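Local coordinates for putative monooxygenase Rv0793 (Mycobacterium tuberculosis, PDB 1Y0H), which forms a homodimer and is a putative monooxygenase that might take part in antibiotic biosynthesis or may scavenge reactive oxygen species, at residues 9-14 with 52-57. Residues are numbered along the deposited sequence; the frame is centred on the assembly and turned at random.
Sequences IARFMP and ELVLFE
Two central strands of the four-stranded antiparallel sheet, 6-12 and 53-59, run side by side here, in a buried pairing flanked by a salt bridge. A10 and L55 form one hydrogen-bonded pair: the bond from L55 N to A10 O is 2.8 Å long and nearly straight (163°). F12 and L53 form the next such pair, F12 N reaching L53 O at 2.8 Å. Between and beside them, R11 with V54 and I9 with F56 are non-hydrogen-bonded pairs, with their side chains on the face opposite those of A10, L55, F12 and L53. There, I9 CG1 meets the edge of the F56 ring, 3.5 Å from CD2, while I9 CG2 lies 4.0 Å from V54 CG1. F56 stacks on F56 of the second subunit, and I9 packs on I9 of that subunit. R11, bent at chi3 (107°), brings NE to the syn lone pair of OE1 of E52, the residue just before strand 53-59, at 2.9 Å, a bent hydrogen bond within a salt bridge; the guanidinium and carboxylate planes stand 78° apart. M13 curls alongside E52, its CE 3.6 Å from E52 CD. On the opposite face, the F12 ring crosses L55 obliquely, F12 CE1 3.8 Å from L55 CD1, and reaches L22 and L26 of helix 19-35. One face against helix 19-35 and the other against a partner subunit is the arrangement of the ferredoxin-like, dimeric alpha+beta barrel fold of antibiotic biosynthesis monooxygenases.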
ATOM      1  N   ILE A   9       1.266  -0.228   5.339  1.00 12.17           N
ATOM      2  CA  ILE A   9       1.783   0.823   4.469  1.00 12.97           C
ATOM      3  C   ILE A   9       2.481   1.814   5.379  1.00 11.77           C
ATOM      4  O   ILE A   9       1.906   2.269   6.361  1.00 12.47           O
ATOM      5  CB  ILE A   9       0.659   1.549   3.691  1.00 13.51           C
ATOM      6  CG1 ILE A   9      -0.044   0.586   2.752  1.00 15.04           C
ATOM      7  CG2 ILE A   9       1.228   2.755   2.885  1.00 13.94           C
ATOM      8  CD1 ILE A   9      -1.359   1.145   2.163  1.00 15.88           C
ATOM      9  N   ALA A  10       3.719   2.158   5.038  1.00 10.78           N
ATOM     10  CA  ALA A  10       4.452   3.179   5.790  1.00 10.96           C
ATOM     11  C   ALA A  10       4.902   4.229   4.795  1.00 11.20           C
ATOM     12  O   ALA A  10       5.586   3.908   3.810  1.00 12.15           O
ATOM     13  CB  ALA A  10       5.647   2.575   6.502  1.00 11.51           C
ATOM     14  N   ARG A  11       4.529   5.473   5.070  1.00 11.99           N
ATOM     15  CA  ARG A  11       4.853   6.608   4.191  1.00 12.10           C
ATOM     16  C   ARG A  11       5.837   7.536   4.877  1.00 11.77           C
ATOM     17  O   ARG A  11       5.633   7.918   6.041  1.00 12.61           O
ATOM     18  CB  ARG A  11       3.583   7.380   3.813  1.00 13.09           C
ATOM     19  CG  ARG A  11       2.460   6.485   3.338  1.00 17.15           C
ATOM     20  CD  ARG A  11       1.298   7.279   2.753  0.65 20.95           C
ATOM     21  NE  ARG A  11       1.295   7.118   1.298  0.65 22.42           N
ATOM     22  CZ  ARG A  11       0.326   6.541   0.592  0.65 24.10           C
ATOM     23  NH1 ARG A  11       0.466   6.432  -0.715  0.65 24.59           N
ATOM     24  NH2 ARG A  11      -0.788   6.091   1.166  0.65 22.71           N
ATOM     25  N   PHE A  12       6.897   7.899   4.145  1.00 10.82           N
ATOM     26  CA  PHE A  12       7.985   8.726   4.686  1.00 11.08           C
ATOM     27  C   PHE A  12       8.121   9.986   3.863  1.00 11.34           C
ATOM     28  O   PHE A  12       8.205   9.917   2.637  1.00 11.17           O
ATOM     29  CB  PHE A  12       9.321   7.987   4.640  1.00 11.19           C
ATOM     30  CG  PHE A  12       9.294   6.634   5.288  1.00 10.65           C
ATOM     31  CD1 PHE A  12       8.802   5.526   4.596  1.00 11.12           C
ATOM     32  CD2 PHE A  12       9.771   6.470   6.585  1.00 10.42           C
ATOM     33  CE1 PHE A  12       8.767   4.267   5.217  1.00 12.48           C
ATOM     34  CE2 PHE A  12       9.759   5.220   7.199  1.00 13.17           C
ATOM     35  CZ  PHE A  12       9.253   4.123   6.519  1.00 12.82           C
ATOM     36  N   MET A  13       8.171  11.129   4.543  1.00 11.74           N
ATOM     37  CA  MET A  13       8.299  12.403   3.857  1.00 12.34           C
ATOM     38  C   MET A  13       9.617  13.067   4.278  1.00 12.16           C
ATOM     39  O   MET A  13       9.657  13.860   5.220  1.00 13.01           O
ATOM     40  CB  MET A  13       7.061  13.283   4.116  1.00 13.84           C
ATOM     41  CG  MET A  13       5.758  12.747   3.516  1.00 14.24           C
ATOM     42  SD  MET A  13       5.050  11.331   4.436  1.00 16.14           S
ATOM     43  CE  MET A  13       3.359  11.285   3.818  1.00 18.52           C
ATOM     44  N   PRO A  14      10.723  12.715   3.598  1.00 11.85           N
ATOM     45  CA  PRO A  14      12.017  13.247   4.008  1.00 11.61           C
ATOM     46  C   PRO A  14      12.161  14.723   3.734  1.00 11.50           C
ATOM     47  O   PRO A  14      11.525  15.257   2.820  1.00 11.47           O
ATOM     48  CB  PRO A  14      13.018  12.475   3.136  1.00 11.58           C
ATOM     49  CG  PRO A  14      12.251  12.084   1.933  1.00 11.45           C
ATOM     50  CD  PRO A  14      10.845  11.808   2.439  1.00 11.61           C
ATOM     51  N   GLU A  52       7.348  11.447  -1.369  1.00 17.99           N
ATOM     52  CA  GLU A  52       7.322  10.382  -0.366  1.00 17.61           C
ATOM     53  C   GLU A  52       8.066   9.138  -0.811  1.00 16.07           C
ATOM     54  O   GLU A  52       8.075   8.788  -1.998  1.00 16.38           O
ATOM     55  CB  GLU A  52       5.890   9.905  -0.093  1.00 17.90           C
ATOM     56  CG  GLU A  52       4.879  10.897   0.403  1.00 20.91           C
ATOM     57  CD  GLU A  52       3.477  10.290   0.353  1.00 20.73           C
ATOM     58  OE1 GLU A  52       3.340   9.088   0.683  1.00 26.28           O
ATOM     59  OE2 GLU A  52       2.520  10.991  -0.045  1.00 25.41           O
ATOM     60  N   LEU A  53       8.640   8.443   0.165  1.00 14.41           N
ATOM     61  CA  LEU A  53       9.031   7.063  -0.024  1.00 13.20           C
ATOM     62  C   LEU A  53       7.980   6.217   0.694  1.00 12.84           C
ATOM     63  O   LEU A  53       7.440   6.624   1.724  1.00 13.11           O
ATOM     64  CB  LEU A  53      10.442   6.797   0.515  1.00 13.24           C
ATOM     65  CG  LEU A  53      11.602   7.593  -0.107  1.00 14.36           C
ATOM     66  CD1 LEU A  53      12.914   7.000   0.364  1.00 14.65           C
ATOM     67  CD2 LEU A  53      11.529   7.590  -1.637  1.00 14.60           C
ATOM     68  N   VAL A  54       7.649   5.070   0.117  1.00 11.99           N
ATOM     69  CA  VAL A  54       6.555   4.250   0.641  1.00 11.46           C
ATOM     70  C   VAL A  54       7.008   2.805   0.729  1.00 12.02           C
ATOM     71  O   VAL A  54       7.563   2.273  -0.242  1.00 11.89           O
ATOM     72  CB  VAL A  54       5.308   4.350  -0.266  1.00 12.19           C
ATOM     73  CG1 VAL A  54       4.178   3.453   0.259  1.00 12.67           C
ATOM     74  CG2 VAL A  54       4.848   5.828  -0.397  1.00 11.87           C
ATOM     75  N   LEU A  55       6.801   2.196   1.897  1.00 11.10           N
ATOM     76  CA  LEU A  55       6.992   0.748   2.049  1.00 11.76           C
ATOM     77  C   LEU A  55       5.641   0.087   2.032  1.00 12.07           C
ATOM     78  O   LEU A  55       4.712   0.547   2.697  1.00 11.86           O
ATOM     79  CB  LEU A  55       7.699   0.398   3.374  1.00 12.16           C
ATOM     80  CG  LEU A  55       9.213   0.584   3.408  1.00 13.30           C
ATOM     81  CD1 LEU A  55       9.639   0.551   4.866  1.00 15.38           C
ATOM     82  CD2 LEU A  55       9.952  -0.499   2.614  1.00 13.35           C
ATOM     83  N   PHE A  56       5.523  -0.978   1.243  1.00 11.40           N
ATOM     84  CA  PHE A  56       4.388  -1.873   1.388  1.00 12.68           C
ATOM     85  C   PHE A  56       4.912  -3.192   1.937  1.00 12.56           C
ATOM     86  O   PHE A  56       5.803  -3.796   1.356  1.00 12.75           O
ATOM     87  CB  PHE A  56       3.645  -2.081   0.066  1.00 12.72           C
ATOM     88  CG  PHE A  56       2.306  -2.724   0.249  1.00 15.54           C
ATOM     89  CD1 PHE A  56       2.119  -4.071  -0.025  1.00 17.29           C
ATOM     90  CD2 PHE A  56       1.240  -1.987   0.725  1.00 18.78           C
ATOM     91  CE1 PHE A  56       0.868  -4.673   0.168  1.00 18.96           C
ATOM     92  CE2 PHE A  56      -0.017  -2.579   0.924  1.00 20.14           C
ATOM     93  CZ  PHE A  56      -0.189  -3.931   0.649  1.00 17.57           C
ATOM     94  N   GLU A  57       4.339  -3.624   3.056  1.00 12.79           N
ATOM     95  CA  GLU A  57       4.817  -4.791   3.792  1.00 13.35           C
ATOM     96  C   GLU A  57       3.673  -5.766   3.995  1.00 12.78           C
ATOM     97  O   GLU A  57       2.548  -5.358   4.266  1.00 12.82           O
ATOM     98  CB  GLU A  57       5.321  -4.366   5.172  1.00 13.29           C
ATOM     99  CG  GLU A  57       6.127  -3.088   5.167  1.00 14.86           C
ATOM    100  CD  GLU A  57       6.431  -2.545   6.548  1.00 16.03           C
ATOM    101  OE1 GLU A  57       6.398  -3.311   7.556  1.00 16.95           O
ATOM    102  OE2 GLU A  57       6.727  -1.328   6.613  1.00 18.83           O
TER